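Local coordinates for putative uncharacterized protein (Xanthomonas oryzae pv. oryzae, PDB 4KL0) that binds calcium and, judging by its family, is probably a nucleoside hydrolase that cleaves N-glycosidic bonds, although this activity remains unproven, at residues D203-A206 and A207-L210; A157-L160 and L161-G165; T195-Y198 and N199-T202; Y100-T103 and S104-R108. All coordinates share one frame; numbering follows the deposited sequence.

Interaction 1. Residues D203-A206 and A207-L210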
ATOM      1  N   ASP A 203      -3.466  12.592  -8.188  1.00 12.55           N
ATOM      2  CA  ASP A 203      -4.294  13.809  -8.064  1.00 12.32           C
ATOM      3  C   ASP A 203      -3.413  14.769  -7.256  1.00 13.46           C
ATOM      4  O   ASP A 203      -3.422  14.765  -6.007  1.00 12.69           O
ATOM      5  CB  ASP A 203      -5.616  13.484  -7.362  1.00 13.60           C
ATOM      6  CG  ASP A 203      -6.504  14.704  -7.124  1.00 16.83           C
ATOM      7  OD1 ASP A 203      -6.046  15.869  -7.362  1.00 17.35           O
ATOM      8  OD2 ASP A 203      -7.652  14.481  -6.654  1.00 17.92           O
ATOM      9  N   ILE A 204      -2.662  15.586  -7.979  1.00 14.31           N
ATOM     10  CA  ILE A 204      -1.625  16.383  -7.295  1.00 13.48           C
ATOM     11  C   ILE A 204      -2.227  17.475  -6.396  1.00 15.74           C
ATOM     12  O   ILE A 204      -1.617  17.794  -5.367  1.00 15.90           O
ATOM     13  CB  ILE A 204      -0.598  16.934  -8.275  1.00 16.42           C
ATOM     14  CG1 ILE A 204       0.603  17.502  -7.490  1.00 16.67           C
ATOM     15  CG2 ILE A 204      -1.258  18.015  -9.125  1.00 17.58           C
ATOM     16  CD1 ILE A 204       1.320  16.496  -6.618  1.00 16.68           C
ATOM     17  N   HIS A 205      -3.393  18.025  -6.765  1.00 17.02           N
ATOM     18  CA  HIS A 205      -4.044  19.065  -5.947  1.00 19.15           C
ATOM     19  C   HIS A 205      -4.543  18.484  -4.667  1.00 17.44           C
ATOM     20  O   HIS A 205      -4.368  19.093  -3.613  1.00 17.47           O
ATOM     21  CB  HIS A 205      -5.195  19.735  -6.705  1.00 22.88           C
ATOM     22  CG  HIS A 205      -4.755  20.229  -8.045  1.00 28.47           C
ATOM     23  ND1 HIS A 205      -3.713  21.126  -8.180  1.00 33.03           N
ATOM     24  CD2 HIS A 205      -5.099  19.852  -9.298  1.00 30.04           C
ATOM     25  CE1 HIS A 205      -3.466  21.321  -9.464  1.00 29.61           C
ATOM     26  NE2 HIS A 205      -4.303  20.571 -10.163  1.00 32.16           N
ATOM     27  N   ALA A 206      -5.159  17.302  -4.734  1.00 15.58           N
ATOM     28  CA  ALA A 206      -5.511  16.603  -3.486  1.00 16.19           C
ATOM     29  C   ALA A 206      -4.288  16.255  -2.625  1.00 12.05           C
ATOM     30  O   ALA A 206      -4.375  16.344  -1.400  1.00 12.98           O
ATOM     31  CB  ALA A 206      -6.283  15.322  -3.785  1.00 13.71           C
ATOM     32  N   ALA A 207      -3.163  15.828  -3.241  1.00 13.28           N
ATOM     33  CA  ALA A 207      -1.946  15.559  -2.467  1.00 11.84           C
ATOM     34  C   ALA A 207      -1.448  16.846  -1.791  1.00 14.17           C
ATOM     35  O   ALA A 207      -1.077  16.811  -0.624  1.00 15.54           O
ATOM     36  CB  ALA A 207      -0.833  15.007  -3.304  1.00 13.86           C
ATOM     37  N   ARG A 208      -1.436  17.954  -2.512  1.00 15.53           N
ATOM     38  CA  ARG A 208      -1.031  19.206  -1.847  1.00 16.39           C
ATOM     39  C   ARG A 208      -1.996  19.547  -0.698  1.00 15.25           C
ATOM     40  O   ARG A 208      -1.554  20.032   0.344  1.00 17.76           O
ATOM     41  CB  ARG A 208      -1.016  20.350  -2.875  1.00 15.64           C
ATOM     42  CG  ARG A 208       0.070  20.157  -3.859  1.00 15.37           C
ATOM     43  CD  ARG A 208       0.099  21.214  -4.981  1.00 19.88           C
ATOM     44  NE  ARG A 208       1.353  21.003  -5.687  1.00 23.19           N
ATOM     45  CZ  ARG A 208       1.562  21.172  -6.976  1.00 27.85           C
ATOM     46  NH1 ARG A 208       0.566  21.603  -7.768  1.00 25.07           N
ATOM     47  NH2 ARG A 208       2.797  20.901  -7.457  1.00 26.95           N
ATOM     48  N   ALA A 209      -3.286  19.378  -0.904  1.00 14.96           N
ATOM     49  CA  ALA A 209      -4.253  19.737   0.136  1.00 14.85           C
ATOM     50  C   ALA A 209      -4.000  18.851   1.382  1.00 18.36           C
ATOM     51  O   ALA A 209      -4.096  19.308   2.538  1.00 19.15           O
ATOM     52  CB  ALA A 209      -5.646  19.574  -0.368  1.00 17.39           C
ATOM     53  N   LEU A 210      -3.719  17.568   1.158  1.00 14.39           N
ATOM     54  CA  LEU A 210      -3.574  16.635   2.275  1.00 15.74           C
ATOM     55  C   LEU A 210      -2.320  16.920   3.090  1.00 16.10           C
ATOM     56  O   LEU A 210      -2.432  17.020   4.343  1.00 17.21           O
ATOM     57  CB  LEU A 210      -3.659  15.152   1.809  1.00 14.57           C
ATOM     58  CG  LEU A 210      -3.498  14.119   2.917  1.00 15.41           C
ATOM     59  CD1 LEU A 210      -4.754  14.024   3.791  1.00 18.28           C
ATOM     60  CD2 LEU A 210      -3.179  12.740   2.307  1.00 19.62           C
TER

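Interaction 2. Residues A157-L160 and L161-G165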
ATOM      1  N   ALA A 157      -8.559  10.796   0.774  1.00 13.44           N
ATOM      2  CA  ALA A 157      -7.944  11.145   2.029  1.00 11.29           C
ATOM      3  C   ALA A 157      -8.021  12.645   2.271  1.00 13.53           C
ATOM      4  O   ALA A 157      -8.236  13.062   3.395  1.00 13.92           O
ATOM      5  CB  ALA A 157      -6.450  10.651   2.067  1.00 15.24           C
ATOM      6  N   SER A 158      -7.837  13.427   1.221  1.00 13.71           N
ATOM      7  CA  SER A 158      -7.904  14.883   1.389  1.00 14.88           C
ATOM      8  C   SER A 158      -9.371  15.246   1.648  1.00 15.79           C
ATOM      9  O   SER A 158      -9.624  16.100   2.519  1.00 16.81           O
ATOM     10  CB  SER A 158      -7.408  15.561   0.131  1.00 16.90           C
ATOM     11  OG  SER A 158      -7.623  16.976   0.200  1.00 18.27           O
ATOM     12  N   ALA A 159     -10.320  14.628   0.912  1.00 14.73           N
ATOM     13  CA  ALA A 159     -11.762  14.852   1.159  1.00 18.74           C
ATOM     14  C   ALA A 159     -12.139  14.611   2.615  1.00 20.94           C
ATOM     15  O   ALA A 159     -12.957  15.340   3.175  1.00 21.19           O
ATOM     16  CB  ALA A 159     -12.650  14.017   0.228  1.00 18.22           C
ATOM     17  N   LEU A 160     -11.525  13.609   3.252  1.00 14.82           N
ATOM     18  CA  LEU A 160     -11.844  13.268   4.638  1.00 17.55           C
ATOM     19  C   LEU A 160     -11.338  14.345   5.557  1.00 18.81           C
ATOM     20  O   LEU A 160     -12.050  14.746   6.479  1.00 20.15           O
ATOM     21  CB  LEU A 160     -11.232  11.902   5.068  1.00 16.02           C
ATOM     22  CG  LEU A 160     -11.530  11.459   6.513  1.00 18.52           C
ATOM     23  CD1 LEU A 160     -13.004  11.203   6.676  1.00 18.16           C
ATOM     24  CD2 LEU A 160     -10.804  10.155   6.892  1.00 18.28           C
ATOM     25  N   LEU A 161     -10.124  14.832   5.309  1.00 16.28           N
ATOM     26  CA  LEU A 161      -9.599  15.891   6.179  1.00 21.19           C
ATOM     27  C   LEU A 161     -10.460  17.124   5.958  1.00 20.80           C
ATOM     28  O   LEU A 161     -10.658  17.944   6.893  1.00 27.20           O
ATOM     29  CB  LEU A 161      -8.137  16.208   5.897  1.00 20.59           C
ATOM     30  CG  LEU A 161      -7.250  15.683   6.995  1.00 22.64           C
ATOM     31  CD1 LEU A 161      -7.406  14.141   7.054  1.00 25.83           C
ATOM     32  CD2 LEU A 161      -5.844  16.105   6.705  1.00 23.33           C
ATOM     33  N   ALA A 162     -11.020  17.285   4.765  1.00 19.35           N
ATOM     34  CA  ALA A 162     -11.821  18.492   4.555  1.00 22.91           C
ATOM     35  C   ALA A 162     -13.207  18.379   5.195  1.00 24.11           C
ATOM     36  O   ALA A 162     -13.682  19.347   5.835  1.00 29.04           O
ATOM     37  CB  ALA A 162     -11.939  18.830   3.078  1.00 23.36           C
ATOM     38  N   GLU A 163     -13.891  17.248   4.994  1.00 20.71           N
ATOM     39  CA  GLU A 163     -15.252  17.098   5.506  1.00 22.95           C
ATOM     40  C   GLU A 163     -15.268  16.905   7.007  1.00 25.82           C
ATOM     41  O   GLU A 163     -16.196  17.345   7.681  1.00 26.47           O
ATOM     42  CB  GLU A 163     -15.972  15.955   4.778  1.00 26.59           C
ATOM     43  CG  GLU A 163     -16.097  16.303   3.288  1.00 30.26           C
ATOM     44  CD  GLU A 163     -16.825  15.263   2.484  1.00 38.20           C
ATOM     45  OE1 GLU A 163     -17.433  14.353   3.106  1.00 42.97           O
ATOM     46  OE2 GLU A 163     -16.765  15.364   1.229  1.00 43.40           O
ATOM     47  N   ALA A 164     -14.212  16.313   7.560  1.00 21.68           N
ATOM     48  CA  ALA A 164     -14.241  15.975   8.975  1.00 20.84           C
ATOM     49  C   ALA A 164     -13.053  16.576   9.697  1.00 21.48           C
ATOM     50  O   ALA A 164     -12.545  16.009  10.658  1.00 25.27           O
ATOM     51  CB  ALA A 164     -14.290  14.474   9.146  1.00 24.15           C
ATOM     52  N   GLY A 165     -12.605  17.732   9.216  1.00 23.81           N
ATOM     53  CA  GLY A 165     -11.542  18.504   9.839  1.00 23.84           C
ATOM     54  C   GLY A 165     -11.673  18.753  11.336  1.00 29.29           C
ATOM     55  O   GLY A 165     -10.672  18.777  12.054  1.00 36.15           O
TER

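Interaction 3. Residues T195-Y198 and N199-T202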
ATOM      1  N   THR A 195       5.830  16.224  -7.128  1.00 16.58           N
ATOM      2  CA  THR A 195       4.958  15.933  -8.275  1.00 17.03           C
ATOM      3  C   THR A 195       5.310  14.688  -9.049  1.00 18.40           C
ATOM      4  O   THR A 195       4.478  14.235  -9.859  1.00 21.56           O
ATOM      5  CB  THR A 195       4.948  17.103  -9.284  1.00 20.33           C
ATOM      6  OG1 THR A 195       6.279  17.250  -9.813  1.00 23.26           O
ATOM      7  CG2 THR A 195       4.545  18.351  -8.551  1.00 22.46           C
ATOM      8  N   ARG A 196       6.514  14.152  -8.858  1.00 15.98           N
ATOM      9  CA  ARG A 196       6.996  12.983  -9.591  1.00 17.03           C
ATOM     10  C   ARG A 196       6.591  11.670  -8.956  1.00 17.55           C
ATOM     11  O   ARG A 196       6.674  10.631  -9.585  1.00 21.52           O
ATOM     12  CB  ARG A 196       8.533  13.032  -9.770  1.00 20.35           C
ATOM     13  CG  ARG A 196       8.952  14.286 -10.534  1.00 20.31           C
ATOM     14  CD  ARG A 196      10.475  14.509 -10.375  1.00 22.93           C
ATOM     15  NE  ARG A 196      10.785  14.840  -8.986  1.00 20.96           N
ATOM     16  CZ  ARG A 196      12.041  15.026  -8.539  1.00 20.65           C
ATOM     17  NH1 ARG A 196      13.093  14.930  -9.371  1.00 21.79           N
ATOM     18  NH2 ARG A 196      12.242  15.270  -7.252  1.00 19.34           N
ATOM     19  N   ALA A 197       6.192  11.695  -7.683  1.00 16.53           N
ATOM     20  CA  ALA A 197       5.951  10.427  -6.998  1.00 14.97           C
ATOM     21  C   ALA A 197       4.565   9.943  -7.416  1.00 13.45           C
ATOM     22  O   ALA A 197       3.630  10.729  -7.394  1.00 14.06           O
ATOM     23  CB  ALA A 197       5.977  10.608  -5.446  1.00 16.11           C
ATOM     24  N   TYR A 198       4.454   8.655  -7.730  1.00 11.00           N
ATOM     25  CA  TYR A 198       3.253   8.116  -8.394  1.00 14.28           C
ATOM     26  C   TYR A 198       1.955   8.473  -7.660  1.00 13.61           C
ATOM     27  O   TYR A 198       0.985   8.988  -8.267  1.00 12.70           O
ATOM     28  CB  TYR A 198       3.382   6.571  -8.532  1.00 13.17           C
ATOM     29  CG  TYR A 198       2.202   5.947  -9.285  1.00 14.25           C
ATOM     30  CD1 TYR A 198       2.287   5.670 -10.650  1.00 17.58           C
ATOM     31  CD2 TYR A 198       1.030   5.635  -8.620  1.00 14.93           C
ATOM     32  CE1 TYR A 198       1.204   5.108 -11.354  1.00 20.61           C
ATOM     33  CE2 TYR A 198      -0.062   5.100  -9.284  1.00 16.27           C
ATOM     34  CZ  TYR A 198       0.033   4.836 -10.663  1.00 20.50           C
ATOM     35  OH  TYR A 198      -1.073   4.297 -11.318  1.00 24.62           O
ATOM     36  N   ASN A 199       1.918   8.194  -6.363  1.00 11.28           N
ATOM     37  CA  ASN A 199       0.669   8.431  -5.628  1.00  9.49           C
ATOM     38  C   ASN A 199       0.329   9.916  -5.525  1.00 11.16           C
ATOM     39  O   ASN A 199      -0.813  10.315  -5.467  1.00 10.65           O
ATOM     40  CB  ASN A 199       0.645   7.801  -4.262  1.00  9.02           C
ATOM     41  CG  ASN A 199       0.574   6.274  -4.369  1.00 10.42           C
ATOM     42  OD1 ASN A 199       0.008   5.757  -5.380  1.00 11.82           O
ATOM     43  ND2 ASN A 199       1.177   5.554  -3.417  1.00 10.81           N
ATOM     44  N   ASN A 200       1.349  10.749  -5.433  1.00 10.68           N
ATOM     45  CA  ASN A 200       0.996  12.170  -5.390  1.00 11.31           C
ATOM     46  C   ASN A 200       0.443  12.636  -6.739  1.00 13.03           C
ATOM     47  O   ASN A 200      -0.517  13.414  -6.772  1.00 12.75           O
ATOM     48  CB  ASN A 200       2.230  13.025  -5.106  1.00 12.36           C
ATOM     49  CG  ASN A 200       2.843  12.805  -3.736  1.00 13.42           C
ATOM     50  OD1 ASN A 200       2.191  12.455  -2.756  1.00 15.28           O
ATOM     51  ND2 ASN A 200       4.145  13.093  -3.659  1.00 14.32           N
ATOM     52  N   ALA A 201       1.063  12.148  -7.836  1.00 11.42           N
ATOM     53  CA  ALA A 201       0.718  12.532  -9.231  1.00 11.80           C
ATOM     54  C   ALA A 201      -0.656  12.043  -9.689  1.00 12.50           C
ATOM     55  O   ALA A 201      -1.224  12.645 -10.616  1.00 15.19           O
ATOM     56  CB  ALA A 201       1.766  12.034 -10.158  1.00 11.81           C
ATOM     57  N   THR A 202      -1.221  11.057  -8.981  1.00 12.34           N
ATOM     58  CA  THR A 202      -2.584  10.604  -9.307  1.00 13.42           C
ATOM     59  C   THR A 202      -3.571  11.769  -9.245  1.00 12.47           C
ATOM     60  O   THR A 202      -4.411  11.923 -10.150  1.00 14.51           O
ATOM     61  CB  THR A 202      -3.048   9.459  -8.380  1.00 13.80           C
ATOM     62  OG1 THR A 202      -2.235   8.292  -8.613  1.00 13.02           O
ATOM     63  CG2 THR A 202      -4.524   9.115  -8.672  1.00 14.28           C
TER

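Interaction 4. Residues Y100-T103 and S104-R108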
ATOM      1  N   TYR A 100     -12.118  12.625  -9.719  1.00 18.39           N
ATOM      2  CA  TYR A 100     -11.031  13.546  -9.625  1.00 17.34           C
ATOM      3  C   TYR A 100     -10.603  13.840 -11.045  1.00 19.58           C
ATOM      4  O   TYR A 100     -10.960  13.124 -11.974  1.00 20.38           O
ATOM      5  CB  TYR A 100      -9.896  12.908  -8.744  1.00 16.40           C
ATOM      6  CG  TYR A 100      -9.251  11.721  -9.386  1.00 15.21           C
ATOM      7  CD1 TYR A 100      -8.159  11.866 -10.220  1.00 13.94           C
ATOM      8  CD2 TYR A 100      -9.801  10.475  -9.204  1.00 16.76           C
ATOM      9  CE1 TYR A 100      -7.576  10.755 -10.832  1.00 16.06           C
ATOM     10  CE2 TYR A 100      -9.260   9.369  -9.793  1.00 13.68           C
ATOM     11  CZ  TYR A 100      -8.164   9.523 -10.624  1.00 14.90           C
ATOM     12  OH  TYR A 100      -7.615   8.402 -11.225  1.00 14.21           O
ATOM     13  N   PRO A 101      -9.833  14.910 -11.252  1.00 19.94           N
ATOM     14  CA  PRO A 101      -9.452  15.306 -12.618  1.00 22.82           C
ATOM     15  C   PRO A 101      -8.427  14.360 -13.289  1.00 22.98           C
ATOM     16  O   PRO A 101      -7.488  13.952 -12.609  1.00 24.51           O
ATOM     17  CB  PRO A 101      -8.864  16.696 -12.408  1.00 25.16           C
ATOM     18  CG  PRO A 101      -8.412  16.730 -11.007  1.00 27.85           C
ATOM     19  CD  PRO A 101      -9.381  15.858 -10.222  1.00 23.00           C
ATOM     20  N   MET A 102      -8.636  13.994 -14.564  1.00 25.73           N
ATOM     21  CA  MET A 102      -7.780  13.070 -15.341  1.00 25.25           C
ATOM     22  C   MET A 102      -7.530  13.619 -16.755  1.00 28.04           C
ATOM     23  O   MET A 102      -8.485  13.814 -17.510  1.00 32.36           O
ATOM     24  CB  MET A 102      -8.476  11.685 -15.484  1.00 29.87           C
ATOM     25  CG  MET A 102      -7.932  10.484 -14.668  1.00 25.39           C
ATOM     26  SD  MET A 102      -8.809   8.885 -14.897  1.00 18.48           S
ATOM     27  CE  MET A 102     -10.394   9.392 -14.252  1.00 21.45           C
ATOM     28  N   THR A 103      -6.282  13.868 -17.139  1.00 25.91           N
ATOM     29  CA  THR A 103      -5.970  14.181 -18.521  1.00 26.84           C
ATOM     30  C   THR A 103      -6.125  12.916 -19.377  1.00 28.55           C
ATOM     31  O   THR A 103      -6.340  11.795 -18.850  1.00 26.25           O
ATOM     32  CB  THR A 103      -4.506  14.607 -18.651  1.00 29.87           C
ATOM     33  OG1 THR A 103      -3.649  13.479 -18.337  1.00 27.33           O
ATOM     34  CG2 THR A 103      -4.211  15.745 -17.693  1.00 28.93           C
ATOM     35  N   SER A 104      -5.998  13.080 -20.696  1.00 28.95           N
ATOM     36  CA  SER A 104      -6.059  11.924 -21.587  1.00 26.74           C
ATOM     37  C   SER A 104      -4.870  11.001 -21.343  1.00 27.31           C
ATOM     38  O   SER A 104      -4.998   9.788 -21.479  1.00 26.73           O
ATOM     39  CB  SER A 104      -6.102  12.340 -23.065  1.00 30.34           C
ATOM     40  OG  SER A 104      -4.972  13.139 -23.377  1.00 32.88           O
ATOM     41  N   THR A 105      -3.714  11.559 -20.981  1.00 26.43           N
ATOM     42  CA  THR A 105      -2.559  10.726 -20.732  1.00 28.25           C
ATOM     43  C   THR A 105      -2.809   9.930 -19.470  1.00 26.47           C
ATOM     44  O   THR A 105      -2.531   8.717 -19.415  1.00 29.73           O
ATOM     45  CB  THR A 105      -1.240  11.543 -20.619  1.00 34.12           C
ATOM     46  OG1 THR A 105      -0.945  12.142 -21.887  1.00 35.66           O
ATOM     47  CG2 THR A 105      -0.088  10.607 -20.273  1.00 32.03           C
ATOM     48  N   GLN A 106      -3.412  10.568 -18.470  1.00 23.51           N
ATOM     49  CA  GLN A 106      -3.710   9.812 -17.259  1.00 20.28           C
ATOM     50  C   GLN A 106      -4.758   8.747 -17.504  1.00 22.46           C
ATOM     51  O   GLN A 106      -4.692   7.681 -16.892  1.00 21.88           O
ATOM     52  CB  GLN A 106      -4.161  10.723 -16.128  1.00 20.03           C
ATOM     53  CG  GLN A 106      -3.072  11.634 -15.632  1.00 22.66           C
ATOM     54  CD  GLN A 106      -3.576  12.569 -14.583  1.00 25.14           C
ATOM     55  OE1 GLN A 106      -4.537  13.311 -14.835  1.00 28.50           O
ATOM     56  NE2 GLN A 106      -2.941  12.565 -13.396  1.00 21.03           N
ATOM     57  N   ALA A 107      -5.736   9.029 -18.368  1.00 21.56           N
ATOM     58  CA  ALA A 107      -6.860   8.097 -18.576  1.00 23.81           C
ATOM     59  C   ALA A 107      -6.340   6.708 -18.910  1.00 22.99           C
ATOM     60  O   ALA A 107      -6.755   5.696 -18.332  1.00 20.88           O
ATOM     61  CB  ALA A 107      -7.807   8.606 -19.646  1.00 23.01           C
ATOM     62  N   ARG A 108      -5.376   6.650 -19.808  1.00 24.54           N
ATOM     63  CA  ARG A 108      -4.770   5.391 -20.144  1.00 23.85           C
ATOM     64  C   ARG A 108      -4.136   4.674 -18.949  1.00 21.74           C
ATOM     65  O   ARG A 108      -4.390   3.503 -18.692  1.00 23.71           O
ATOM     66  CB  ARG A 108      -3.714   5.680 -21.232  1.00 26.97           C
ATOM     67  CG  ARG A 108      -3.278   4.540 -22.025  1.00 29.29           C
ATOM     68  CD  ARG A 108      -2.069   5.030 -22.849  1.00 29.47           C
ATOM     69  NE  ARG A 108      -1.734   4.085 -23.893  1.00 32.32           N
ATOM     70  CZ  ARG A 108      -1.026   4.388 -24.972  1.00 31.69           C
ATOM     71  NH1 ARG A 108      -0.565   5.632 -25.134  1.00 33.28           N
ATOM     72  NH2 ARG A 108      -0.787   3.452 -25.888  1.00 33.31           N
TER
HETATM   73  O   HOH W   1      -5.090  14.096 -11.462  1.00 24.35           O

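Interaction 1. Residues D203-A206 and A207-L210
Arg208 passes over Ile204, one helical turn earlier, at a slant and can be followed outward atom by atom. Its CB rests against two carbonyl oxygens, those of Ile204 and His205. CG comes closer to the first of them, 3.3 Å from Ile204 O, and CD is still near that oxygen. With CG beside the backbone N (chi1 -68°) and the chain extended from CG to NE, the guanidinium is carried back over Ile204: CG1 of Ile204 sits over the centre of one guanidinium face, 3.8 Å from CZ of Arg208. Ile204 serves two flat groups, because its CG2 lies over the centre of a face of the His205 ring. His205 has been seen to bind a second calcium ion, one not bound to this chain in the present model.

Beneath these side chains run the i to i+4 bonds, among them Arg208 N to Ile204 O at 2.9 Å. Asp203 is the N-cap: its OD1 accepts from Ala206 N at 3.1 Å, met from above the carboxylate plane, while OD2 bonds to Thr155 OG1. The first turns of helix 204-216 pack Ala206, Ala209 and Leu210 against helix 155-163, whereas Arg208 reaches the loop residues Pro193 and Thr195.

Interaction 2. Residues A157-L160 and L161-G165
Ala159 O receives Glu163 N at 2.8 Å, the shortest of four backbone bonds that join 157-160 to 161-165. The other three are Leu161 N to Ala157 O, Ala162 N to Ser158 O and Ala164 N to Leu160 O, so every link spans four residues, as an alpha-helix requires. Their N-H...O angles run from 141° at Ala162 to 164° at Glu163. The series reaches Ala164, the first residue to leave helical backbone angles, whose N-H is still held by Leu160 O at 2.9 Å.

Contacts of side-chain carbon with backbone oxygen form a second class. Glu163 lies against the carbonyl that binds its own N-H: its CG, beside the backbone N (chi1 -63°), is 3.3 Å from Ala159 O, and CB is nearly as close. The extended chain then leads the carboxylate away, and OE1 makes a weak, long ion pair with Arg133. Ala162 CB rests against Ser158 O and Ala159 O, 3.6 Å from each, and Leu161 CD1 approaches Ala157 O.

Purely apolar contact between the segments is slight, with Leu160 CD1 4.3 Å from Ala164 CB. Leu160 is directed away to other parts of the fold, while the methyl of Ala164 points back at the preceding turn. Leu160 packs on Met135, Cys136 and Leu139 of helix 133-141 and on Leu31 and Phe33 of strand 28-34, and Ala164 also meets Cys136. Along another flank, Ala157, Ser158 and Leu161 lean on Leu210, so helix 155-163 touches helix 204-216 as well as helix 133-141 and strand 28-34.

Interaction 3. Residues T195-Y198 and N199-T202
Tyr198 O draws two groups of Thr202, both weakly. Thr202 N donates to it at 3.1 Å with a bent N-H...O angle of 130°, while Thr202 OG1 stands 3.3 Å from the same Tyr198 O in a weak contact whose proton is not settled. The bond one residue earlier is straighter: Ala201 N meets Ala197 O at 3.0 Å, nearly along the C=O axis, which fits Ala197 as the N-cap of helix 198-202.

Among the side chains, Asn199 OD1 lies in the plane of the Tyr198 ring at its edge, 3.4 Å from CD2, with amide and ring planes 80° apart. Tyr198 CG is anti to its backbone N (chi1 -177°), which carries the ring past Asn199; there its OH bonds to Glu109 and its ring makes a cation-pi contact with Lys38. Asn200 ND2 touches Ala197 CB at 3.6 Å, yet its polar partners are the carbonyls of Asp194 and Gly180.

Asn199 ND2 donates to Met178 O, and the Asn199 side chain lies about 5 Å from the bound calcium. The chemistry implies a short helix whose asparagine side-chain amides are tied to surrounding carbonyls, which probably helps to place Tyr198 and Asn199 close to the calcium ligands Asp35 and Asp318.

Interaction 4. Residues Y100-T103 and S104-R108
Thr103 and Gln106 face each other across the start of helix 104-110, their side chains crossing obliquely so that each reaches the other's backbone N-H. Thr103 OG1 stands between its own backbone N and carbonyl carbon (chi1 66°) and accepts from Gln106 N at 2.9 Å, with an N-H...O angle of 162°. In return Gln106 OE1 accepts from Thr103 N, also at 2.9 Å; the donor lies in the carbonyl plane, on a lone pair. The Gln106 chain, extended beyond CG, brings the amide back over the loop, and its CG packs 3.3 Å from Thr103 OG1.

Both ends of that amide are engaged. Gln106 OE1 also lies 3.3 Å from Met102 CA, while Gln106 NE2 donates to a water at 3.3 Å that in turn donates a hydrogen bond to Pro101 O at 2.7 Å. Met102 meets Gln106 nearer the latter's backbone, CG to CB at 4.1 Å. Its SD comes alongside CA of Ala107, the residue whose N-H closes the first helical turn on Thr103 O.

Reciprocal bonding between side chain and backbone defines a capping box, with Thr103 as the N-cap and Gln106 as its partner three residues on. This one begins a surface helix, with Pro101 close to His205.

Overall arrangement
Interactions 1, 2 and 3 are partly buried, whereas interaction 4 lies at the surface. Interactions 1 and 2 belong to neighbouring helices that touch: Ala209 CB is 3.3 Å from Ser158 OG, and Leu210 CD1 lies near Ala157 O. Interaction 3 runs straight into interaction 1 along the chain, with Ala207 CB near Asn200 O. Interaction 4 joins the group through Tyr100 beside Asp203 and Gln106 NE2 near Ala201 O. Three of the four contacts are helix starts, capped by Asp203, Ala197 and Thr103, though only Asp203 and Thr103 cap through a side chain; interaction 2 is instead a helix end. Polar side chains prevail nearer the calcium, in 195-202, while alanines and leucines make up most of 157-165.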